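Local coordinates for protein pyruvate formate-lyase 2 (Archaeoglobus fulgidus, PDB 2F3O) that is a glycyl radical enzyme of the pyruvate formate-lyase family, probably a lyase, whose reaction is not established, at residues Q724-Q737 with L746-V758. Residues are numbered along the deposited sequence; the frame is centred on the assembly and turned at random.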
ATOM      1  N   GLN A 724      36.652   5.618  25.202  1.00 50.32           N
ATOM      2  CA  GLN A 724      37.351   4.438  25.682  1.00 50.58           C
ATOM      3  C   GLN A 724      38.780   4.788  26.053  1.00 51.25           C
ATOM      4  O   GLN A 724      39.404   5.677  25.462  1.00 51.06           O
ATOM      5  CB  GLN A 724      37.331   3.327  24.640  1.00 50.34           C
ATOM      6  CG  GLN A 724      38.002   3.707  23.358  1.00 49.39           C
ATOM      7  CD  GLN A 724      38.071   2.573  22.398  1.00 49.36           C
ATOM      8  OE1 GLN A 724      37.370   1.568  22.544  1.00 49.00           O
ATOM      9  NE2 GLN A 724      38.921   2.713  21.395  1.00 50.14           N
ATOM     10  N   PHE A 725      39.304   4.070  27.038  1.00 52.12           N
ATOM     11  CA  PHE A 725      40.601   4.398  27.596  1.00 52.60           C
ATOM     12  C   PHE A 725      41.673   3.340  27.443  1.00 53.00           C
ATOM     13  O   PHE A 725      41.412   2.144  27.465  1.00 52.93           O
ATOM     14  CB  PHE A 725      40.447   4.666  29.071  1.00 52.71           C
ATOM     15  CG  PHE A 725      39.666   5.902  29.389  1.00 53.42           C
ATOM     16  CD1 PHE A 725      38.395   5.809  29.951  1.00 52.90           C
ATOM     17  CD2 PHE A 725      40.213   7.163  29.148  1.00 53.00           C
ATOM     18  CE1 PHE A 725      37.679   6.948  30.267  1.00 53.27           C
ATOM     19  CE2 PHE A 725      39.504   8.310  29.450  1.00 53.22           C
ATOM     20  CZ  PHE A 725      38.234   8.206  30.017  1.00 53.73           C
ATOM     21  N   ASN A 726      42.902   3.813  27.320  1.00 53.97           N
ATOM     22  CA  ASN A 726      44.076   2.962  27.357  1.00 54.63           C
ATOM     23  C   ASN A 726      45.040   3.412  28.436  1.00 55.38           C
ATOM     24  O   ASN A 726      45.403   4.588  28.503  1.00 55.23           O
ATOM     25  CB  ASN A 726      44.798   3.006  26.020  1.00 54.30           C
ATOM     26  CG  ASN A 726      44.364   1.908  25.102  1.00 53.53           C
ATOM     27  OD1 ASN A 726      43.959   0.828  25.549  1.00 51.83           O
ATOM     28  ND2 ASN A 726      44.446   2.166  23.806  1.00 52.59           N
ATOM     29  N   ILE A 727      45.451   2.473  29.278  1.00 56.51           N
ATOM     30  CA  ILE A 727      46.520   2.731  30.234  1.00 57.52           C
ATOM     31  C   ILE A 727      47.738   1.940  29.768  1.00 58.86           C
ATOM     32  O   ILE A 727      47.774   0.713  29.820  1.00 59.18           O
ATOM     33  CB  ILE A 727      46.119   2.368  31.666  1.00 56.99           C
ATOM     34  CG1 ILE A 727      44.825   3.086  32.063  1.00 56.39           C
ATOM     35  CG2 ILE A 727      47.208   2.732  32.616  1.00 56.71           C
ATOM     36  CD1 ILE A 727      44.845   4.576  31.888  1.00 55.40           C
ATOM     37  N   LEU A 728      48.722   2.659  29.257  1.00 60.34           N
ATOM     38  CA  LEU A 728      49.829   2.033  28.576  1.00 62.00           C
ATOM     39  C   LEU A 728      51.181   2.449  29.150  1.00 63.37           C
ATOM     40  O   LEU A 728      51.425   3.639  29.420  1.00 63.94           O
ATOM     41  CB  LEU A 728      49.783   2.403  27.101  1.00 62.02           C
ATOM     42  CG  LEU A 728      48.469   2.080  26.400  1.00 62.34           C
ATOM     43  CD1 LEU A 728      48.442   2.680  24.998  1.00 62.13           C
ATOM     44  CD2 LEU A 728      48.249   0.567  26.398  1.00 62.46           C
ATOM     45  N   LYS A 729      52.055   1.456  29.318  1.00 64.46           N
ATOM     46  CA  LYS A 729      53.427   1.661  29.760  1.00 65.15           C
ATOM     47  C   LYS A 729      54.279   1.503  28.522  1.00 65.79           C
ATOM     48  O   LYS A 729      54.373   0.414  27.970  1.00 65.77           O
ATOM     49  CB  LYS A 729      53.786   0.626  30.828  1.00 65.23           C
ATOM     50  CG  LYS A 729      52.622   0.375  31.785  1.00 65.38           C
ATOM     51  CD  LYS A 729      52.996  -0.388  33.032  1.00 65.90           C
ATOM     52  CE  LYS A 729      51.849  -0.307  34.043  1.00 67.07           C
ATOM     53  NZ  LYS A 729      52.015  -1.240  35.198  1.00 67.24           N
ATOM     54  N   GLU A 730      54.875   2.606  28.085  1.00 66.84           N
ATOM     55  CA  GLU A 730      55.497   2.712  26.763  1.00 67.95           C
ATOM     56  C   GLU A 730      56.603   1.689  26.454  1.00 68.93           C
ATOM     57  O   GLU A 730      56.608   1.064  25.394  1.00 69.10           O
ATOM     58  CB  GLU A 730      55.997   4.137  26.557  1.00 67.69           C
ATOM     59  CG  GLU A 730      56.666   4.384  25.234  1.00 67.87           C
ATOM     60  CD  GLU A 730      56.788   5.859  24.956  1.00 68.90           C
ATOM     61  OE1 GLU A 730      56.089   6.634  25.653  1.00 69.45           O
ATOM     62  OE2 GLU A 730      57.572   6.239  24.059  1.00 68.32           O
ATOM     63  N   ASP A 731      57.521   1.482  27.386  1.00 70.20           N
ATOM     64  CA  ASP A 731      58.602   0.524  27.132  1.00 71.32           C
ATOM     65  C   ASP A 731      58.212  -0.960  27.314  1.00 71.22           C
ATOM     66  O   ASP A 731      58.963  -1.844  26.898  1.00 71.45           O
ATOM     67  CB  ASP A 731      59.894   0.885  27.893  1.00 71.68           C
ATOM     68  CG  ASP A 731      59.669   1.062  29.387  1.00 73.58           C
ATOM     69  OD1 ASP A 731      60.603   1.568  30.058  1.00 75.07           O
ATOM     70  OD2 ASP A 731      58.567   0.706  29.891  1.00 75.51           O
ATOM     71  N   LEU A 732      57.057  -1.229  27.928  1.00 71.08           N
ATOM     72  CA  LEU A 732      56.476  -2.576  27.867  1.00 70.96           C
ATOM     73  C   LEU A 732      56.049  -2.860  26.431  1.00 70.79           C
ATOM     74  O   LEU A 732      56.266  -3.962  25.923  1.00 70.85           O
ATOM     75  CB  LEU A 732      55.262  -2.735  28.788  1.00 70.97           C
ATOM     76  CG  LEU A 732      55.391  -2.818  30.308  1.00 71.57           C
ATOM     77  CD1 LEU A 732      54.094  -3.344  30.898  1.00 72.24           C
ATOM     78  CD2 LEU A 732      56.547  -3.712  30.733  1.00 72.96           C
ATOM     79  N   LEU A 733      55.454  -1.849  25.787  1.00 70.50           N
ATOM     80  CA  LEU A 733      55.018  -1.935  24.393  1.00 70.09           C
ATOM     81  C   LEU A 733      56.218  -2.012  23.457  1.00 69.92           C
ATOM     82  O   LEU A 733      56.171  -2.691  22.434  1.00 69.59           O
ATOM     83  CB  LEU A 733      54.128  -0.743  24.016  1.00 70.12           C
ATOM     84  CG  LEU A 733      52.843  -0.484  24.811  1.00 70.01           C
ATOM     85  CD1 LEU A 733      52.338   0.903  24.512  1.00 70.05           C
ATOM     86  CD2 LEU A 733      51.770  -1.500  24.502  1.00 69.51           C
ATOM     87  N   ARG A 734      57.293  -1.318  23.821  1.00 69.88           N
ATOM     88  CA  ARG A 734      58.553  -1.446  23.107  1.00 70.04           C
ATOM     89  C   ARG A 734      59.125  -2.854  23.231  1.00 70.21           C
ATOM     90  O   ARG A 734      59.661  -3.393  22.266  1.00 70.04           O
ATOM     91  CB  ARG A 734      59.571  -0.419  23.599  1.00 70.03           C
ATOM     92  CG  ARG A 734      59.952   0.599  22.552  1.00 69.87           C
ATOM     93  CD  ARG A 734      58.733   1.297  22.063  1.00 69.40           C
ATOM     94  NE  ARG A 734      58.756   1.506  20.624  1.00 69.94           N
ATOM     95  CZ  ARG A 734      58.731   2.705  20.056  1.00 70.59           C
ATOM     96  NH1 ARG A 734      58.691   3.789  20.823  1.00 71.25           N
ATOM     97  NH2 ARG A 734      58.741   2.823  18.733  1.00 70.04           N
ATOM     98  N   LYS A 735      58.973  -3.459  24.408  1.00 70.57           N
ATOM     99  CA  LYS A 735      59.536  -4.785  24.661  1.00 70.96           C
ATOM    100  C   LYS A 735      58.709  -5.856  23.992  1.00 70.95           C
ATOM    101  O   LYS A 735      59.211  -6.934  23.698  1.00 71.12           O
ATOM    102  CB  LYS A 735      59.639  -5.079  26.161  1.00 70.99           C
ATOM    103  CG  LYS A 735      61.063  -5.439  26.614  1.00 71.89           C
ATOM    104  CD  LYS A 735      61.745  -4.287  27.361  1.00 71.70           C
ATOM    105  CE  LYS A 735      61.403  -4.362  28.852  1.00 72.12           C
ATOM    106  NZ  LYS A 735      61.342  -3.018  29.502  1.00 72.48           N
ATOM    107  N   ALA A 736      57.444  -5.534  23.734  1.00 71.05           N
ATOM    108  CA  ALA A 736      56.524  -6.438  23.058  1.00 71.00           C
ATOM    109  C   ALA A 736      56.780  -6.535  21.554  1.00 71.11           C
ATOM    110  O   ALA A 736      56.345  -7.490  20.916  1.00 71.20           O
ATOM    111  CB  ALA A 736      55.105  -6.016  23.316  1.00 71.00           C
ATOM    112  N   GLN A 737      57.462  -5.546  20.982  1.00 71.14           N
ATOM    113  CA  GLN A 737      57.905  -5.651  19.599  1.00 71.35           C
ATOM    114  C   GLN A 737      59.104  -6.579  19.570  1.00 71.59           C
ATOM    115  O   GLN A 737      59.292  -7.321  18.607  1.00 71.88           O
ATOM    116  CB  GLN A 737      58.327  -4.296  19.036  1.00 71.37           C
ATOM    117  CG  GLN A 737      57.199  -3.335  18.733  1.00 71.97           C
ATOM    118  CD  GLN A 737      57.619  -1.877  18.887  1.00 72.97           C
ATOM    119  OE1 GLN A 737      58.653  -1.579  19.500  1.00 74.23           O
ATOM    120  NE2 GLN A 737      56.815  -0.962  18.344  1.00 72.30           N
ATOM    121  N   LEU A 746      49.346  -8.651  26.188  1.00 62.37           N
ATOM    122  CA  LEU A 746      49.291  -7.200  26.348  1.00 61.02           C
ATOM    123  C   LEU A 746      48.119  -6.553  25.585  1.00 60.26           C
ATOM    124  O   LEU A 746      48.150  -6.471  24.354  1.00 60.04           O
ATOM    125  CB  LEU A 746      50.625  -6.603  25.900  1.00 61.03           C
ATOM    126  CG  LEU A 746      51.262  -5.449  26.671  1.00 60.74           C
ATOM    127  CD1 LEU A 746      51.625  -5.882  28.071  1.00 60.17           C
ATOM    128  CD2 LEU A 746      52.498  -4.969  25.939  1.00 60.61           C
ATOM    129  N   LEU A 747      47.103  -6.085  26.320  1.00 59.21           N
ATOM    130  CA  LEU A 747      45.841  -5.578  25.716  1.00 58.17           C
ATOM    131  C   LEU A 747      45.736  -4.077  25.446  1.00 57.39           C
ATOM    132  O   LEU A 747      46.060  -3.239  26.278  1.00 57.27           O
ATOM    133  CB  LEU A 747      44.620  -5.989  26.544  1.00 58.13           C
ATOM    134  CG  LEU A 747      43.653  -7.081  26.076  1.00 57.93           C
ATOM    135  CD1 LEU A 747      42.298  -6.728  26.625  1.00 57.84           C
ATOM    136  CD2 LEU A 747      43.559  -7.237  24.570  1.00 56.42           C
ATOM    137  N   VAL A 748      45.221  -3.737  24.284  1.00 56.76           N
ATOM    138  CA  VAL A 748      45.104  -2.342  23.930  1.00 56.14           C
ATOM    139  C   VAL A 748      43.724  -2.115  23.302  1.00 55.55           C
ATOM    140  O   VAL A 748      43.094  -3.072  22.846  1.00 55.63           O
ATOM    141  CB  VAL A 748      46.267  -1.943  22.996  1.00 56.24           C
ATOM    142  CG1 VAL A 748      45.918  -2.173  21.537  1.00 56.17           C
ATOM    143  CG2 VAL A 748      46.648  -0.521  23.214  1.00 56.80           C
ATOM    144  N   ARG A 749      43.226  -0.877  23.342  1.00 54.52           N
ATOM    145  CA  ARG A 749      42.005  -0.502  22.616  1.00 53.18           C
ATOM    146  C   ARG A 749      42.436   0.227  21.367  1.00 52.34           C
ATOM    147  O   ARG A 749      43.010   1.304  21.457  1.00 52.67           O
ATOM    148  CB  ARG A 749      41.118   0.412  23.457  1.00 52.81           C
ATOM    149  CG  ARG A 749      40.605  -0.231  24.719  1.00 52.83           C
ATOM    150  CD  ARG A 749      39.614  -1.334  24.427  1.00 53.01           C
ATOM    151  NE  ARG A 749      38.326  -0.835  23.963  1.00 52.94           N
ATOM    152  CZ  ARG A 749      37.295  -1.608  23.639  1.00 52.11           C
ATOM    153  NH1 ARG A 749      37.386  -2.925  23.727  1.00 52.55           N
ATOM    154  NH2 ARG A 749      36.171  -1.059  23.218  1.00 51.88           N
ATOM    155  N   VAL A 750      42.175  -0.346  20.203  1.00 51.18           N
ATOM    156  CA  VAL A 750      42.721   0.219  18.977  1.00 50.54           C
ATOM    157  C   VAL A 750      42.002   1.481  18.538  1.00 50.49           C
ATOM    158  O   VAL A 750      42.641   2.513  18.335  1.00 50.88           O
ATOM    159  CB  VAL A 750      42.695  -0.784  17.828  1.00 50.38           C
ATOM    160  CG1 VAL A 750      43.423  -0.229  16.633  1.00 49.31           C
ATOM    161  CG2 VAL A 750      43.332  -2.056  18.260  1.00 49.98           C
ATOM    162  N   ALA A 751      40.678   1.390  18.427  1.00 50.09           N
ATOM    163  CA  ALA A 751      39.834   2.466  17.911  1.00 49.35           C
ATOM    164  C   ALA A 751      38.372   2.082  18.065  1.00 48.87           C
ATOM    165  O   ALA A 751      37.514   2.607  17.363  1.00 48.63           O
ATOM    166  CB  ALA A 751      40.133   2.706  16.446  1.00 49.30           C
ATOM    167  N   GLY A 752      38.101   1.127  18.951  1.00 48.18           N
ATOM    168  CA  GLY A 752      36.742   0.696  19.206  1.00 47.45           C
ATOM    169  C   GLY A 752      36.657  -0.730  19.698  1.00 47.13           C
ATOM    170  O   GLY A 752      35.570  -1.226  19.996  1.00 47.04           O
ATOM    171  N   TRP A 753      37.809  -1.393  19.797  1.00 46.61           N
ATOM    172  CA  TRP A 753      37.872  -2.797  20.216  1.00 45.71           C
ATOM    173  C   TRP A 753      39.215  -3.179  20.797  1.00 45.86           C
ATOM    174  O   TRP A 753      40.218  -2.516  20.551  1.00 46.22           O
ATOM    175  CB  TRP A 753      37.565  -3.712  19.040  1.00 44.63           C
ATOM    176  CG  TRP A 753      38.648  -3.883  18.044  1.00 43.84           C
ATOM    177  CD1 TRP A 753      39.395  -5.001  17.845  1.00 42.27           C
ATOM    178  CD2 TRP A 753      39.091  -2.922  17.064  1.00 44.23           C
ATOM    179  NE1 TRP A 753      40.275  -4.808  16.806  1.00 41.81           N
ATOM    180  CE2 TRP A 753      40.120  -3.538  16.315  1.00 42.58           C
ATOM    181  CE3 TRP A 753      38.723  -1.600  16.749  1.00 42.93           C
ATOM    182  CZ2 TRP A 753      40.784  -2.882  15.282  1.00 41.82           C
ATOM    183  CZ3 TRP A 753      39.385  -0.957  15.720  1.00 42.17           C
ATOM    184  CH2 TRP A 753      40.396  -1.603  14.992  1.00 42.52           C
ATOM    185  N   SER A 754      39.231  -4.274  21.547  1.00 46.11           N
ATOM    186  CA  SER A 754      40.464  -4.795  22.132  1.00 45.84           C
ATOM    187  C   SER A 754      41.292  -5.672  21.201  1.00 46.03           C
ATOM    188  O   SER A 754      40.816  -6.658  20.653  1.00 45.89           O
ATOM    189  CB  SER A 754      40.151  -5.582  23.394  1.00 45.80           C
ATOM    190  OG  SER A 754      39.835  -4.712  24.464  1.00 46.09           O
ATOM    191  N   ALA A 755      42.553  -5.316  21.032  1.00 46.59           N
ATOM    192  CA  ALA A 755      43.483  -6.195  20.327  1.00 47.11           C
ATOM    193  C   ALA A 755      44.702  -6.492  21.191  1.00 47.44           C
ATOM    194  O   ALA A 755      45.095  -5.671  22.034  1.00 47.47           O
ATOM    195  CB  ALA A 755      43.917  -5.562  19.053  1.00 46.81           C
ATOM    196  N   TYR A 756      45.298  -7.665  20.987  1.00 47.95           N
ATOM    197  CA  TYR A 756      46.600  -7.957  21.588  1.00 48.07           C
ATOM    198  C   TYR A 756      47.615  -7.159  20.797  1.00 49.28           C
ATOM    199  O   TYR A 756      47.714  -7.324  19.583  1.00 49.47           O
ATOM    200  CB  TYR A 756      46.921  -9.443  21.504  1.00 46.82           C
ATOM    201  CG  TYR A 756      46.021 -10.290  22.345  1.00 44.96           C
ATOM    202  CD1 TYR A 756      45.832 -10.011  23.690  1.00 43.66           C
ATOM    203  CD2 TYR A 756      45.366 -11.381  21.802  1.00 44.00           C
ATOM    204  CE1 TYR A 756      45.002 -10.789  24.470  1.00 43.29           C
ATOM    205  CE2 TYR A 756      44.539 -12.170  22.569  1.00 43.55           C
ATOM    206  CZ  TYR A 756      44.364 -11.868  23.897  1.00 44.04           C
ATOM    207  OH  TYR A 756      43.533 -12.645  24.644  1.00 44.89           O
ATOM    208  N   PHE A 757      48.348  -6.286  21.483  1.00 50.78           N
ATOM    209  CA  PHE A 757      49.275  -5.353  20.844  1.00 52.47           C
ATOM    210  C   PHE A 757      50.163  -6.003  19.789  1.00 53.27           C
ATOM    211  O   PHE A 757      50.452  -5.400  18.758  1.00 53.32           O
ATOM    212  CB  PHE A 757      50.143  -4.675  21.897  1.00 52.96           C
ATOM    213  CG  PHE A 757      51.101  -3.679  21.331  1.00 54.37           C
ATOM    214  CD1 PHE A 757      50.694  -2.382  21.087  1.00 56.23           C
ATOM    215  CD2 PHE A 757      52.416  -4.035  21.035  1.00 55.53           C
ATOM    216  CE1 PHE A 757      51.588  -1.445  20.556  1.00 57.57           C
ATOM    217  CE2 PHE A 757      53.308  -3.113  20.495  1.00 56.32           C
ATOM    218  CZ  PHE A 757      52.900  -1.813  20.269  1.00 56.12           C
ATOM    219  N   VAL A 758      50.581  -7.236  20.074  1.00 54.40           N
ATOM    220  CA  VAL A 758      51.405  -8.075  19.195  1.00 55.31           C
ATOM    221  C   VAL A 758      50.780  -8.312  17.811  1.00 55.75           C
ATOM    222  O   VAL A 758      51.478  -8.424  16.801  1.00 55.80           O
ATOM    223  CB  VAL A 758      51.684  -9.422  19.914  1.00 55.37           C
ATOM    224  CG1 VAL A 758      52.286 -10.472  18.970  1.00 55.91           C
ATOM    225  CG2 VAL A 758      52.576  -9.178  21.113  1.00 55.36           C
TER
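R749 is held twice, its guanidinium group by Q724 OE1 and its backbone by the N726 amide, and through them the glycyl radical loop is tied to strand 722-728, which lies between 396-400 and 692-696 in a mixed sheet. The loop turns between antiparallel strands 747-749 and 754-756; at its tip G752 is the predicted radical site, unmodified here. N726 exemplifies a side-chain amide pairing with both backbone polar groups of one residue, as a neighbouring strand would: OD1 takes the R749 N-H at 2.9 Å in the carbonyl plane, on a lone pair, while ND2 gives to R749 O. Bends at chi2 and chi3 fold the arginine chain over, and R749 NE and NH2 grip Q724 OE1 side-on at 2.9 and 3.0 Å. The amide and guanidinium planes stand 75° apart, and NE sits above the carbonyl plane. R749 NH1 serves the loop itself, bonding S754 OG in the guanidinium plane, with N368 as a further acceptor. A leucine here would probably leave Q724 OE1 with neither of these donors and its amide freer to turn. Beyond the polar end, helix 730-738 packs on L746, whose CD2 lies 3.8 Å from both L733 CD2 and A736 CB; from the strand, L728 CD2 meets V748 CG2. The F757 ring, with CG anti to the backbone N (chi1 -179°), takes L733 CD2 over one face in a CH-pi contact, 3.9 Å from the centroid.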